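Local coordinates for protein 2-phospho-L-lactate guanylyltransferase (Methanosarcina mazei, PDB 2I5E) that probably catalyses the GTP-dependent guanylylation of (2S)-2-phospholactate to (2S)-lactyl-2-diphospho-5'-guanosine, releasing diphosphate, in the biosynthesis of coenzyme F420, at residues 127-132 against 137-142; 41-46 against 90-95; 120-125 against 172-177; 46-51 against 104-109; 29-34 against 176-181. One frame throughout, in Å; residues are numbered along the deposited sequence.

Interaction 1 (127-132 against 137-142)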
# COMPACT_ATOMS: atom_id res chain seq x y z
N ASN A 127 -7.40 4.27 7.62
CA ASN A 127 -8.46 3.84 6.71
C ASN A 127 -9.54 3.00 7.42
O ASN A 127 -10.69 3.01 7.00
CB ASN A 127 -7.86 3.04 5.51
CG ASN A 127 -7.36 3.99 4.39
OD1 ASN A 127 -7.60 5.20 4.42
ND2 ASN A 127 -6.69 3.44 3.42
N ALA A 128 -9.17 2.32 8.52
CA ALA A 128 -10.09 1.47 9.25
C ALA A 128 -9.50 1.41 10.65
O ALA A 128 -8.29 1.42 10.83
CB ALA A 128 -10.11 0.01 8.57
N LEU A 129 -10.39 1.42 11.65
CA LEU A 129 -10.00 1.39 13.03
C LEU A 129 -11.00 0.46 13.74
O LEU A 129 -12.22 0.70 13.69
CB LEU A 129 -10.10 2.81 13.59
CG LEU A 129 -9.36 3.21 14.88
CD1 LEU A 129 -7.88 2.69 14.92
CD2 LEU A 129 -9.45 4.73 14.93
N PHE A 130 -10.48 -0.60 14.36
CA PHE A 130 -11.21 -1.51 15.22
C PHE A 130 -10.77 -1.32 16.68
O PHE A 130 -9.62 -1.54 17.03
CB PHE A 130 -11.13 -3.01 14.75
CG PHE A 130 -12.03 -3.96 15.55
CD1 PHE A 130 -13.43 -3.88 15.47
CD2 PHE A 130 -11.47 -4.86 16.47
CE1 PHE A 130 -14.26 -4.71 16.26
CE2 PHE A 130 -12.26 -5.70 17.26
CZ PHE A 130 -13.65 -5.64 17.15
N ILE A 131 -11.72 -0.85 17.49
CA ILE A 131 -11.53 -0.52 18.85
C ILE A 131 -12.40 -1.45 19.73
O ILE A 131 -13.60 -1.31 19.72
CB ILE A 131 -11.99 0.96 19.03
CG1 ILE A 131 -11.20 1.90 18.03
CG2 ILE A 131 -11.91 1.37 20.50
CD1 ILE A 131 -12.13 2.95 17.33
N LYS A 132 -11.80 -2.37 20.48
CA LYS A 132 -12.53 -3.30 21.37
C LYS A 132 -13.10 -2.57 22.57
O LYS A 132 -14.15 -2.92 23.03
CB LYS A 132 -11.59 -4.38 21.89
CG LYS A 132 -11.27 -5.44 20.90
CD LYS A 132 -10.43 -6.56 21.46
CE LYS A 132 -9.90 -7.36 20.28
NZ LYS A 132 -8.96 -8.30 20.89
N TYR A 137 -10.90 4.77 24.35
CA TYR A 137 -10.33 5.24 23.09
C TYR A 137 -10.92 6.53 22.62
O TYR A 137 -12.11 6.76 22.79
CB TYR A 137 -10.47 4.18 22.01
CG TYR A 137 -9.36 4.38 20.95
CD1 TYR A 137 -8.03 3.99 21.22
CD2 TYR A 137 -9.65 4.99 19.72
CE1 TYR A 137 -7.01 4.19 20.24
CE2 TYR A 137 -8.64 5.18 18.74
CZ TYR A 137 -7.35 4.80 19.01
OH TYR A 137 -6.41 5.02 18.04
N ARG A 138 -10.09 7.40 22.02
CA ARG A 138 -10.53 8.66 21.44
C ARG A 138 -9.96 8.74 19.98
O ARG A 138 -8.87 8.34 19.76
CB ARG A 138 -10.04 9.81 22.38
CG ARG A 138 -9.94 11.22 21.75
CD ARG A 138 -9.27 12.29 22.73
NE ARG A 138 -7.80 12.15 22.80
CZ ARG A 138 -6.95 12.57 21.85
NH1 ARG A 138 -7.43 13.15 20.76
NH2 ARG A 138 -5.62 12.43 21.98
N VAL A 139 -10.72 9.14 18.98
CA VAL A 139 -10.18 9.23 17.64
C VAL A 139 -9.76 10.66 17.28
O VAL A 139 -10.39 11.64 17.77
CB VAL A 139 -11.22 8.83 16.48
CG1 VAL A 139 -11.74 7.36 16.62
CG2 VAL A 139 -12.36 9.82 16.43
N LYS A 140 -8.84 10.78 16.31
CA LYS A 140 -8.41 12.04 15.76
C LYS A 140 -7.95 11.81 14.33
O LYS A 140 -6.73 11.65 14.09
CB LYS A 140 -7.26 12.63 16.58
CG LYS A 140 -7.03 14.15 16.23
CD LYS A 140 -5.90 14.66 17.14
CE LYS A 140 -5.57 16.14 16.89
NZ LYS A 140 -4.78 16.32 15.56
N TYR A 141 -8.92 11.78 13.41
CA TYR A 141 -8.66 11.63 11.98
C TYR A 141 -8.20 12.99 11.49
O TYR A 141 -8.38 13.98 12.20
CB TYR A 141 -9.94 11.22 11.19
CG TYR A 141 -10.30 9.80 11.44
CD1 TYR A 141 -11.02 9.43 12.58
CD2 TYR A 141 -9.86 8.82 10.58
CE1 TYR A 141 -11.26 8.12 12.88
CE2 TYR A 141 -10.16 7.49 10.81
CZ TYR A 141 -10.85 7.15 11.97
OH TYR A 141 -11.11 5.84 12.26
N TYR A 142 -7.64 13.02 10.29
CA TYR A 142 -6.93 14.19 9.66
C TYR A 142 -5.50 14.29 10.12
O TYR A 142 -5.17 13.83 11.24
CB TYR A 142 -7.61 15.58 9.84
CG TYR A 142 -9.02 15.63 9.40
CD1 TYR A 142 -9.37 15.28 8.10
CD2 TYR A 142 -10.03 16.00 10.30
CE1 TYR A 142 -10.71 15.28 7.68
CE2 TYR A 142 -11.37 16.02 9.89
CZ TYR A 142 -11.70 15.64 8.60
OH TYR A 142 -13.02 15.68 8.23
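L129 drives one methyl, CD2, into a pocket walled by Y137, V139 and Y141, and this is the tight end of the contact. The phenol oxygen of Y141 approaches that methyl to 3.3 Å (L129 CD2 to Y141 OH), and it also lies against L129 CB. V139 CG1 closes a second side, 3.9 Å from L129 CD2, and CE2 of the Y137 ring, whose side chain comes from the opposite direction, closes a third, with the methyl oblique to the ring. With CG anti to the backbone N (chi1 -161°), L129 carries its branch into this cluster. Two residues on, I131 crosses Y137 at about a right angle: I131 CG2 rests on Y137 CB at 3.5 Å, while I131 CG1 lies obliquely by the ring near CD2. Toward V139 the packing slackens: I131 CD1 stays 4.5 Å from V139 CG1. Between the inward residues, R138 and K140 turn their side chains away from the strand to the exposed side. Y137 OH is satisfied by H149 O of helix 145-154, whereas the buried Y141 OH has no hydrogen-bonding partner in the model. At the start of the strand N127 and A128 both face V119 in a classic beta bulge. An extended loop thus returns over one face of strand 126-131, part of the mixed central sheet of a GT-A-like nucleotidyltransferase fold.

Interaction 2 (41-46 against 90-95); sequences SSLKGA and PVLIVM
L43, in the last turn of helix 25-45, reaches L92 and V94, alternate residues of strand 91-94 whose side chains project from the same face. Its CB is still remote from the strand, 6.2 Å from V94 CG2. The next atom, L43 CG, set opposite the carbonyl carbon and beside the backbone N (chi1 -62°), shortens the gap to V94 CG2 to 4.8 Å. There the chain forks. L43 CD1 runs past V94 at a looser distance, and CD2 makes the real contact: it stands 3.9 Å from L92 CD2 and 3.9 Å from V94 CG2, straddling the two residues. L92 is met at an oblique angle, while L43 and V94 lie alongside each other, pointing opposite ways. All three side chains are buried, and the contact is purely apolar, made on the helix side by one methyl. I8 of the adjoining strand 5-9 and I106 of helix 103-109 also pack on L43. Helix 25-45 links the neighbouring parallel strands 5-9 and 50-55, so this leucine is part of the crossover helix of a beta-alpha-beta unit, laid on the parallel portion of a Rossmann-like central sheet.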
# COMPACT_ATOMS: atom_id res chain seq x y z
N SER A 41 -21.52 -3.20 1.23
CA SER A 41 -21.56 -4.62 0.83
C SER A 41 -20.41 -5.46 1.42
O SER A 41 -20.60 -6.65 1.81
CB SER A 41 -21.56 -4.71 -0.68
OG SER A 41 -21.61 -6.11 -0.99
N SER A 42 -19.19 -4.90 1.55
CA SER A 42 -18.17 -5.72 2.24
C SER A 42 -18.43 -5.98 3.71
O SER A 42 -18.09 -7.07 4.23
CB SER A 42 -16.76 -5.22 2.05
OG SER A 42 -16.41 -5.45 0.74
N LEU A 43 -19.00 -5.00 4.39
CA LEU A 43 -19.33 -5.14 5.79
C LEU A 43 -20.41 -6.22 5.95
O LEU A 43 -20.36 -7.01 6.89
CB LEU A 43 -19.78 -3.81 6.43
CG LEU A 43 -18.69 -2.73 6.40
CD1 LEU A 43 -19.21 -1.27 6.71
CD2 LEU A 43 -17.52 -3.09 7.32
N LYS A 44 -21.37 -6.22 5.03
CA LYS A 44 -22.46 -7.15 5.16
C LYS A 44 -21.86 -8.53 4.82
O LYS A 44 -22.02 -9.48 5.59
CB LYS A 44 -23.66 -6.71 4.30
CG LYS A 44 -24.47 -5.60 4.94
CD LYS A 44 -24.97 -6.03 6.38
CE LYS A 44 -26.41 -5.63 6.77
NZ LYS A 44 -27.32 -5.09 5.64
N GLY A 45 -21.02 -8.58 3.79
CA GLY A 45 -20.37 -9.81 3.34
C GLY A 45 -19.57 -10.42 4.45
O GLY A 45 -19.30 -11.60 4.43
N ALA A 46 -19.22 -9.63 5.45
CA ALA A 46 -18.43 -10.15 6.58
C ALA A 46 -19.33 -10.52 7.74
O ALA A 46 -18.83 -10.84 8.80
CB ALA A 46 -17.38 -9.15 7.03
N PRO A 90 -17.47 -3.50 20.83
CA PRO A 90 -16.43 -3.10 19.83
C PRO A 90 -17.03 -2.28 18.62
O PRO A 90 -18.17 -2.52 18.19
CB PRO A 90 -15.88 -4.44 19.38
CG PRO A 90 -16.09 -5.39 20.65
CD PRO A 90 -17.46 -4.97 21.09
N VAL A 91 -16.26 -1.27 18.16
CA VAL A 91 -16.62 -0.38 17.00
C VAL A 91 -15.54 -0.51 15.92
O VAL A 91 -14.37 -0.29 16.19
CB VAL A 91 -16.78 1.15 17.47
CG1 VAL A 91 -16.99 2.19 16.25
CG2 VAL A 91 -17.92 1.31 18.49
N LEU A 92 -15.93 -0.88 14.69
CA LEU A 92 -15.11 -0.74 13.48
C LEU A 92 -15.60 0.54 12.82
O LEU A 92 -16.78 0.69 12.50
CB LEU A 92 -15.39 -1.92 12.55
CG LEU A 92 -14.68 -2.01 11.21
CD1 LEU A 92 -13.14 -2.11 11.48
CD2 LEU A 92 -15.23 -3.26 10.44
N ILE A 93 -14.70 1.51 12.71
CA ILE A 93 -14.83 2.71 11.93
C ILE A 93 -14.15 2.52 10.58
O ILE A 93 -12.98 2.22 10.53
CB ILE A 93 -14.18 3.92 12.64
CG1 ILE A 93 -14.72 4.04 14.08
CG2 ILE A 93 -14.28 5.19 11.76
CD1 ILE A 93 -13.93 5.17 14.94
N VAL A 94 -14.94 2.52 9.49
CA VAL A 94 -14.33 2.29 8.19
C VAL A 94 -14.63 3.45 7.24
O VAL A 94 -15.74 3.81 7.08
CB VAL A 94 -14.89 0.99 7.51
CG1 VAL A 94 -14.00 0.49 6.43
CG2 VAL A 94 -15.21 -0.09 8.42
N MSE A 95 -13.62 3.99 6.55
CA MSE A 95 -13.85 5.01 5.56
C MSE A 95 -14.65 4.53 4.38
O MSE A 95 -14.54 3.39 4.02
CB MSE A 95 -12.51 5.54 5.12
CG MSE A 95 -11.72 6.08 6.42
SE MSE A 95 -12.85 6.60 8.03
CE MSE A 95 -12.64 8.01 7.14

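Interaction 3 (120-125 against 172-177)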
# COMPACT_ATOMS: atom_id res chain seq x y z
N PRO A 120 -3.48 1.55 7.95
CA PRO A 120 -2.95 2.82 7.47
C PRO A 120 -3.55 3.10 6.13
O PRO A 120 -3.89 2.14 5.40
CB PRO A 120 -1.46 2.59 7.32
CG PRO A 120 -1.26 1.05 7.28
CD PRO A 120 -2.48 0.44 7.91
N GLY A 121 -3.73 4.38 5.81
CA GLY A 121 -3.93 4.71 4.44
C GLY A 121 -2.71 5.48 3.97
O GLY A 121 -1.68 5.56 4.68
N LYS A 122 -2.73 5.99 2.73
CA LYS A 122 -1.48 6.77 2.39
C LYS A 122 -1.33 8.14 3.12
O LYS A 122 -2.30 8.67 3.68
CB LYS A 122 -1.19 6.90 0.92
CG LYS A 122 -2.26 7.61 0.20
CD LYS A 122 -1.78 7.99 -1.26
CE LYS A 122 -3.05 8.06 -2.18
NZ LYS A 122 -4.40 8.27 -1.35
N GLY A 123 -0.12 8.69 3.06
CA GLY A 123 0.35 9.86 3.79
C GLY A 123 0.02 9.83 5.25
O GLY A 123 -0.36 10.86 5.79
N GLY A 124 0.16 8.69 5.94
CA GLY A 124 -0.19 8.63 7.41
C GLY A 124 -1.66 8.77 7.84
O GLY A 124 -1.93 8.98 9.00
N GLY A 125 -2.63 8.63 6.91
CA GLY A 125 -4.07 8.59 7.28
C GLY A 125 -4.44 7.27 7.95
O GLY A 125 -3.56 6.43 8.09
N ILE A 172 -9.00 6.14 -1.99
CA ILE A 172 -9.03 6.66 -3.33
C ILE A 172 -9.32 8.10 -3.11
O ILE A 172 -10.45 8.42 -2.77
CB ILE A 172 -10.04 5.87 -4.26
CG1 ILE A 172 -9.33 4.58 -4.84
CG2 ILE A 172 -10.36 6.71 -5.53
CD1 ILE A 172 -9.50 3.41 -4.07
N ASP A 173 -8.28 8.96 -3.24
CA ASP A 173 -8.42 10.40 -2.91
C ASP A 173 -7.91 11.38 -3.98
O ASP A 173 -8.40 12.47 -4.13
CB ASP A 173 -7.73 10.71 -1.56
CG ASP A 173 -8.28 11.97 -0.88
OD1 ASP A 173 -9.56 12.17 -0.80
OD2 ASP A 173 -7.39 12.73 -0.45
N GLU A 174 -6.93 10.94 -4.73
CA GLU A 174 -6.45 11.72 -5.83
C GLU A 174 -6.36 10.92 -7.14
O GLU A 174 -6.56 9.71 -7.10
CB GLU A 174 -5.16 12.40 -5.46
CG GLU A 174 -4.12 11.51 -4.95
CD GLU A 174 -3.05 12.27 -4.24
OE1 GLU A 174 -3.13 13.52 -4.17
OE2 GLU A 174 -2.11 11.61 -3.76
N PRO A 175 -6.13 11.61 -8.30
CA PRO A 175 -6.08 10.96 -9.62
C PRO A 175 -5.18 9.71 -9.65
O PRO A 175 -5.54 8.71 -10.20
CB PRO A 175 -5.49 12.09 -10.56
CG PRO A 175 -5.98 13.36 -9.86
CD PRO A 175 -5.77 13.05 -8.41
N GLU A 176 -3.99 9.80 -9.09
CA GLU A 176 -3.08 8.65 -9.10
C GLU A 176 -3.65 7.42 -8.41
O GLU A 176 -3.28 6.32 -8.76
CB GLU A 176 -1.69 9.10 -8.60
CG GLU A 176 -0.97 8.17 -7.65
CD GLU A 176 0.15 8.85 -6.82
OE1 GLU A 176 -0.15 9.82 -6.05
OE2 GLU A 176 1.30 8.34 -6.91
N ASP A 177 -4.58 7.61 -7.48
CA ASP A 177 -5.27 6.50 -6.79
C ASP A 177 -6.24 5.76 -7.72
O ASP A 177 -6.58 4.61 -7.49
CB ASP A 177 -6.06 7.04 -5.61
CG ASP A 177 -5.14 7.68 -4.53
OD1 ASP A 177 -3.91 7.39 -4.53
OD2 ASP A 177 -5.65 8.42 -3.65
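K122 extends from the glycine-rich loop 120-125 to D177, forming a salt bridge of 2.6 Å between K122 NZ and D177 OD2, though the exact approach of the lysine end is doubtful. The ammonium makes a second salt bridge to D171. D177 OD2 is gripped by three donors in all. D173 N donates to the anti lone pair of D177 OD2 at 2.7 Å. E174 N meets D177 OD2 at 3.0 Å from well above the carboxylate plane. With CG beside its own backbone N (chi1 -63°), D177 folds its carboxylate back toward the amides of D173 and E174. Three N-H donors on one oxygen would probably stabilise its negative charge. The contact joins the connection between antiparallel strands 116-120 and 126-131 to the start of helix 175-184, in a GT-A-like fold and at the homodimer interface. D173 OD1 pairs with K16, while D173 OD2 and G123 N are satisfied by R205 and E180 of the second subunit. Within the loop, G121 N bonds to G125 O at 3.1 Å, and K122 O accepts from G125 N and from a bound Tris molecule, probably from the crystallisation liquor.

Interaction 4 (46-51 against 104-109); sequences AGIEQV and EHIKEI
The CA atoms of A46 and K107 lie 5.8 Å apart, where the end of helix 25-45 meets the side of helix 103-109. G47 ends the first helix in a Schellman motif: its phi is positive (79°), and two backbone bonds reach back into the last turn. The chain then runs out through I48 toward strand 50-55, while residues 104-109 stay helical, with E108 N bonded to E104 O. I106 is the side chain that fills the angle between them. Its CG1 presses on A46 CB at 3.2 Å, tighter than ordinary van der Waals contact. Farther out, I106 CD1 reaches I48 CG2 at 3.8 Å, the two isoleucines meeting at about a right angle. I106 is modelled off a staggered position (chi1 125°), which together with the short contact suggests a tight, possibly strained fit. On the outer, more exposed edge K107 lays its CG 4.0 Å from A46 CB before the rest of its chain bends away. Inward, I106 also packs on L92, and I48 on A6 of strand 5-9. The cluster thus brings together helix 103-109 and the helix-to-strand turn of the beta-alpha-beta crossover 5-9, 25-45, 50-55, on one face of the Rossmann-like sheet.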
# COMPACT_ATOMS: atom_id res chain seq x y z
N ALA A 46 -19.22 -9.63 5.45
CA ALA A 46 -18.43 -10.15 6.58
C ALA A 46 -19.33 -10.52 7.74
O ALA A 46 -18.83 -10.84 8.80
CB ALA A 46 -17.38 -9.15 7.03
N GLY A 47 -20.65 -10.43 7.52
CA GLY A 47 -21.66 -10.85 8.48
C GLY A 47 -21.89 -9.84 9.60
O GLY A 47 -22.35 -10.19 10.70
N ILE A 48 -21.55 -8.57 9.37
CA ILE A 48 -21.77 -7.72 10.46
C ILE A 48 -23.21 -7.24 10.38
O ILE A 48 -23.70 -6.78 9.32
CB ILE A 48 -20.65 -6.62 10.72
CG1 ILE A 48 -21.17 -5.23 10.57
CG2 ILE A 48 -19.23 -6.94 10.12
CD1 ILE A 48 -21.37 -4.73 11.90
N GLU A 49 -23.87 -7.38 11.52
CA GLU A 49 -25.31 -7.30 11.62
C GLU A 49 -25.77 -5.90 11.32
O GLU A 49 -26.55 -5.71 10.38
CB GLU A 49 -25.86 -7.95 12.92
CG GLU A 49 -27.34 -7.58 13.25
CD GLU A 49 -27.94 -8.30 14.49
OE1 GLU A 49 -27.32 -9.23 15.04
OE2 GLU A 49 -29.03 -7.90 14.93
N GLN A 50 -25.33 -4.88 12.02
CA GLN A 50 -25.65 -3.57 11.41
C GLN A 50 -24.56 -2.48 11.32
O GLN A 50 -23.61 -2.37 12.11
CB GLN A 50 -27.13 -3.06 11.68
CG GLN A 50 -27.39 -1.59 12.26
CD GLN A 50 -28.54 -1.53 13.35
OE1 GLN A 50 -29.56 -0.83 13.17
NE2 GLN A 50 -28.33 -2.23 14.48
N VAL A 51 -24.76 -1.71 10.27
CA VAL A 51 -23.82 -0.76 9.76
C VAL A 51 -24.53 0.54 9.91
O VAL A 51 -25.66 0.67 9.48
CB VAL A 51 -23.55 -1.08 8.29
CG1 VAL A 51 -22.66 -0.04 7.63
CG2 VAL A 51 -22.97 -2.47 8.17
N GLU A 104 -12.98 -10.48 3.53
CA GLU A 104 -11.89 -11.19 4.18
C GLU A 104 -11.05 -10.21 4.95
O GLU A 104 -10.61 -10.53 6.06
CB GLU A 104 -11.04 -12.03 3.20
CG GLU A 104 -10.03 -13.03 3.93
CD GLU A 104 -9.09 -13.93 2.95
OE1 GLU A 104 -8.89 -15.17 3.22
OE2 GLU A 104 -8.57 -13.42 1.92
N HIS A 105 -10.81 -8.99 4.38
CA HIS A 105 -10.02 -7.97 5.19
C HIS A 105 -10.87 -7.63 6.39
O HIS A 105 -10.37 -7.62 7.46
CB HIS A 105 -9.82 -6.68 4.42
CG HIS A 105 -9.07 -6.84 3.17
ND1 HIS A 105 -7.85 -7.50 3.13
CD2 HIS A 105 -9.33 -6.47 1.91
CE1 HIS A 105 -7.36 -7.46 1.90
NE2 HIS A 105 -8.28 -6.89 1.13
N ILE A 106 -12.17 -7.34 6.22
CA ILE A 106 -12.92 -6.93 7.42
C ILE A 106 -13.00 -8.08 8.54
O ILE A 106 -12.86 -7.84 9.77
CB ILE A 106 -14.27 -6.06 7.14
CG1 ILE A 106 -15.48 -6.63 7.76
CG2 ILE A 106 -14.52 -5.39 5.71
CD1 ILE A 106 -16.08 -5.60 8.51
N LYS A 107 -13.16 -9.33 8.08
CA LYS A 107 -13.13 -10.50 9.02
C LYS A 107 -11.84 -10.46 9.78
O LYS A 107 -11.90 -10.51 10.99
CB LYS A 107 -13.30 -11.88 8.27
CG LYS A 107 -14.76 -12.10 7.75
CD LYS A 107 -14.95 -13.15 6.62
CE LYS A 107 -14.35 -14.56 6.88
NZ LYS A 107 -15.24 -15.80 6.33
N GLU A 108 -10.69 -10.31 9.10
CA GLU A 108 -9.38 -10.31 9.82
C GLU A 108 -9.17 -9.12 10.70
O GLU A 108 -8.65 -9.25 11.82
CB GLU A 108 -8.14 -10.49 8.92
CG GLU A 108 -8.27 -11.60 7.90
CD GLU A 108 -6.98 -11.85 7.08
OE1 GLU A 108 -6.95 -12.87 6.36
OE2 GLU A 108 -6.04 -11.04 7.10
N ILE A 109 -9.55 -7.94 10.23
CA ILE A 109 -9.41 -6.76 11.09
C ILE A 109 -10.17 -6.89 12.42
O ILE A 109 -9.62 -6.63 13.53
CB ILE A 109 -9.78 -5.49 10.38
CG1 ILE A 109 -8.79 -5.19 9.29
CG2 ILE A 109 -9.77 -4.21 11.39
CD1 ILE A 109 -9.49 -4.35 8.05

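Interaction 5 (29-34 against 176-181); sequences EEFVEL and EDLVEL
F31 sets the far end of its ring against L181 of helix 175-184, where F31 CZ meets L181 CD2 at 3.6 Å. This methyl lies at the ring edge, close to the ring plane, and L181 CD2 also touches F31 CE1 at 3.9 Å. F31 and L181 come from opposite directions, so the methyl abuts the rim of the ring. L178, one turn earlier on helix 175-184, adds a second methyl: L178 CD2 stands 3.8 Å from F31 CE2 and equally near CZ, approaching at an oblique angle. The ring end is thus held by two leucine methyls set three residues apart on the same helix. F31 spans the gap because its CG is anti to the backbone N (chi1 -173°), sending the ring straight out from helix 25-45. That reach is needed: the closest CA atoms, of F31 and L178, are 10.9 Å apart, so side chains alone join the two helices here. I172, ahead of helix 175-184, packs against both F31 and L178. Other parts of the chain complete the apolar surround: A189 and I193 of helix 188-194 pack on the phenylalanine, and L208 of the C-terminal hairpin packs on L178. Helix 175-184 also borders the second subunit, so it serves both the internal core and the dimer interface. The contact is helix-helix packing through side chains in a hydrophobic core where the first half of helix 25-45 meets the C-terminal helices of this nucleotidyltransferase.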
# COMPACT_ATOMS: atom_id res chain seq x y z
N GLU A 29 -19.41 13.08 -6.97
CA GLU A 29 -20.46 12.69 -6.07
C GLU A 29 -20.94 11.31 -6.49
O GLU A 29 -21.21 10.47 -5.66
CB GLU A 29 -21.63 13.69 -6.14
CG GLU A 29 -21.26 15.07 -5.71
CD GLU A 29 -22.46 15.85 -5.26
OE1 GLU A 29 -22.21 16.85 -4.62
OE2 GLU A 29 -23.63 15.44 -5.52
N GLU A 30 -21.07 11.07 -7.79
CA GLU A 30 -21.48 9.69 -8.21
C GLU A 30 -20.49 8.56 -7.83
O GLU A 30 -20.88 7.53 -7.34
CB GLU A 30 -21.76 9.64 -9.71
CG GLU A 30 -23.23 9.38 -9.96
CD GLU A 30 -23.56 7.92 -10.22
OE1 GLU A 30 -23.61 7.10 -9.25
OE2 GLU A 30 -23.84 7.66 -11.45
N PHE A 31 -19.21 8.79 -8.10
CA PHE A 31 -18.14 7.90 -7.76
C PHE A 31 -18.25 7.53 -6.27
O PHE A 31 -18.46 6.42 -5.91
CB PHE A 31 -16.81 8.62 -8.06
CG PHE A 31 -15.62 7.75 -7.91
CD1 PHE A 31 -15.64 6.44 -8.39
CD2 PHE A 31 -14.47 8.22 -7.28
CE1 PHE A 31 -14.59 5.63 -8.24
CE2 PHE A 31 -13.36 7.40 -7.14
CZ PHE A 31 -13.42 6.12 -7.64
N VAL A 32 -18.12 8.52 -5.39
CA VAL A 32 -18.21 8.35 -3.94
C VAL A 32 -19.41 7.47 -3.50
O VAL A 32 -19.31 6.54 -2.70
CB VAL A 32 -18.23 9.82 -3.47
CG1 VAL A 32 -19.45 10.24 -2.67
CG2 VAL A 32 -16.84 10.33 -3.02
N GLU A 33 -20.57 7.73 -4.06
CA GLU A 33 -21.77 6.92 -3.79
C GLU A 33 -21.53 5.47 -4.18
O GLU A 33 -21.84 4.55 -3.43
CB GLU A 33 -22.96 7.43 -4.59
CG GLU A 33 -24.23 6.56 -4.33
CD GLU A 33 -25.51 7.24 -4.88
OE1 GLU A 33 -25.73 8.43 -4.56
OE2 GLU A 33 -26.29 6.57 -5.62
N LEU A 34 -20.95 5.26 -5.36
CA LEU A 34 -20.60 3.83 -5.74
C LEU A 34 -19.61 3.21 -4.74
O LEU A 34 -19.74 2.04 -4.37
CB LEU A 34 -20.07 3.71 -7.19
CG LEU A 34 -20.97 4.26 -8.27
CD1 LEU A 34 -20.29 4.21 -9.61
CD2 LEU A 34 -22.31 3.51 -8.28
N GLU A 176 -3.99 9.80 -9.09
CA GLU A 176 -3.08 8.65 -9.10
C GLU A 176 -3.65 7.42 -8.41
O GLU A 176 -3.28 6.32 -8.76
CB GLU A 176 -1.69 9.10 -8.60
CG GLU A 176 -0.97 8.17 -7.65
CD GLU A 176 0.15 8.85 -6.82
OE1 GLU A 176 -0.15 9.82 -6.05
OE2 GLU A 176 1.30 8.34 -6.91
N ASP A 177 -4.58 7.61 -7.48
CA ASP A 177 -5.27 6.50 -6.79
C ASP A 177 -6.24 5.76 -7.72
O ASP A 177 -6.58 4.61 -7.49
CB ASP A 177 -6.06 7.04 -5.61
CG ASP A 177 -5.14 7.68 -4.53
OD1 ASP A 177 -3.91 7.39 -4.53
OD2 ASP A 177 -5.65 8.42 -3.65
N LEU A 178 -6.70 6.41 -8.76
CA LEU A 178 -7.62 5.77 -9.74
C LEU A 178 -6.88 4.75 -10.63
O LEU A 178 -7.48 3.80 -11.17
CB LEU A 178 -8.21 6.88 -10.61
CG LEU A 178 -9.07 7.99 -10.00
CD1 LEU A 178 -9.63 9.04 -11.08
CD2 LEU A 178 -10.14 7.36 -9.21
N VAL A 179 -5.59 5.01 -10.85
CA VAL A 179 -4.66 4.02 -11.39
C VAL A 179 -4.73 2.72 -10.58
O VAL A 179 -4.88 1.66 -11.20
CB VAL A 179 -3.22 4.55 -11.44
CG1 VAL A 179 -2.30 3.55 -12.22
CG2 VAL A 179 -3.24 5.86 -12.25
N GLU A 180 -4.70 2.78 -9.24
CA GLU A 180 -4.65 1.58 -8.44
C GLU A 180 -5.99 0.89 -8.56
O GLU A 180 -6.08 -0.28 -8.51
CB GLU A 180 -4.41 1.87 -6.92
CG GLU A 180 -3.16 2.66 -6.57
CD GLU A 180 -1.89 1.88 -6.97
OE1 GLU A 180 -1.91 0.64 -7.12
OE2 GLU A 180 -0.88 2.50 -7.23
N LEU A 181 -7.06 1.66 -8.56
CA LEU A 181 -8.40 1.11 -8.72
C LEU A 181 -8.56 0.33 -10.09
O LEU A 181 -9.13 -0.77 -10.14
CB LEU A 181 -9.42 2.25 -8.64
CG LEU A 181 -10.89 1.79 -8.61
CD1 LEU A 181 -11.14 0.57 -7.61
CD2 LEU A 181 -11.74 3.00 -8.27

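From the N terminus, interaction 5 opens first, at 29-34, and its loop, closed at 176-181, encloses interactions 1, 2 and 4. Farther along helix 25-45, interaction 2 starts at 41-46 and closes at 90-95; interaction 4 starts at 46-51 and closes at 104-109, so these two cross, sharing A46, with centres about 5 Å apart. Interaction 3 then opens at 120-125, and the short loop of interaction 1 nests inside it. Interactions 3 and 5 finish together on helix 175-184, sharing E176 and D177, and both touch the second subunit. Strands 91-94 and 126-131, neighbours in the central sheet, join interactions 1 and 2.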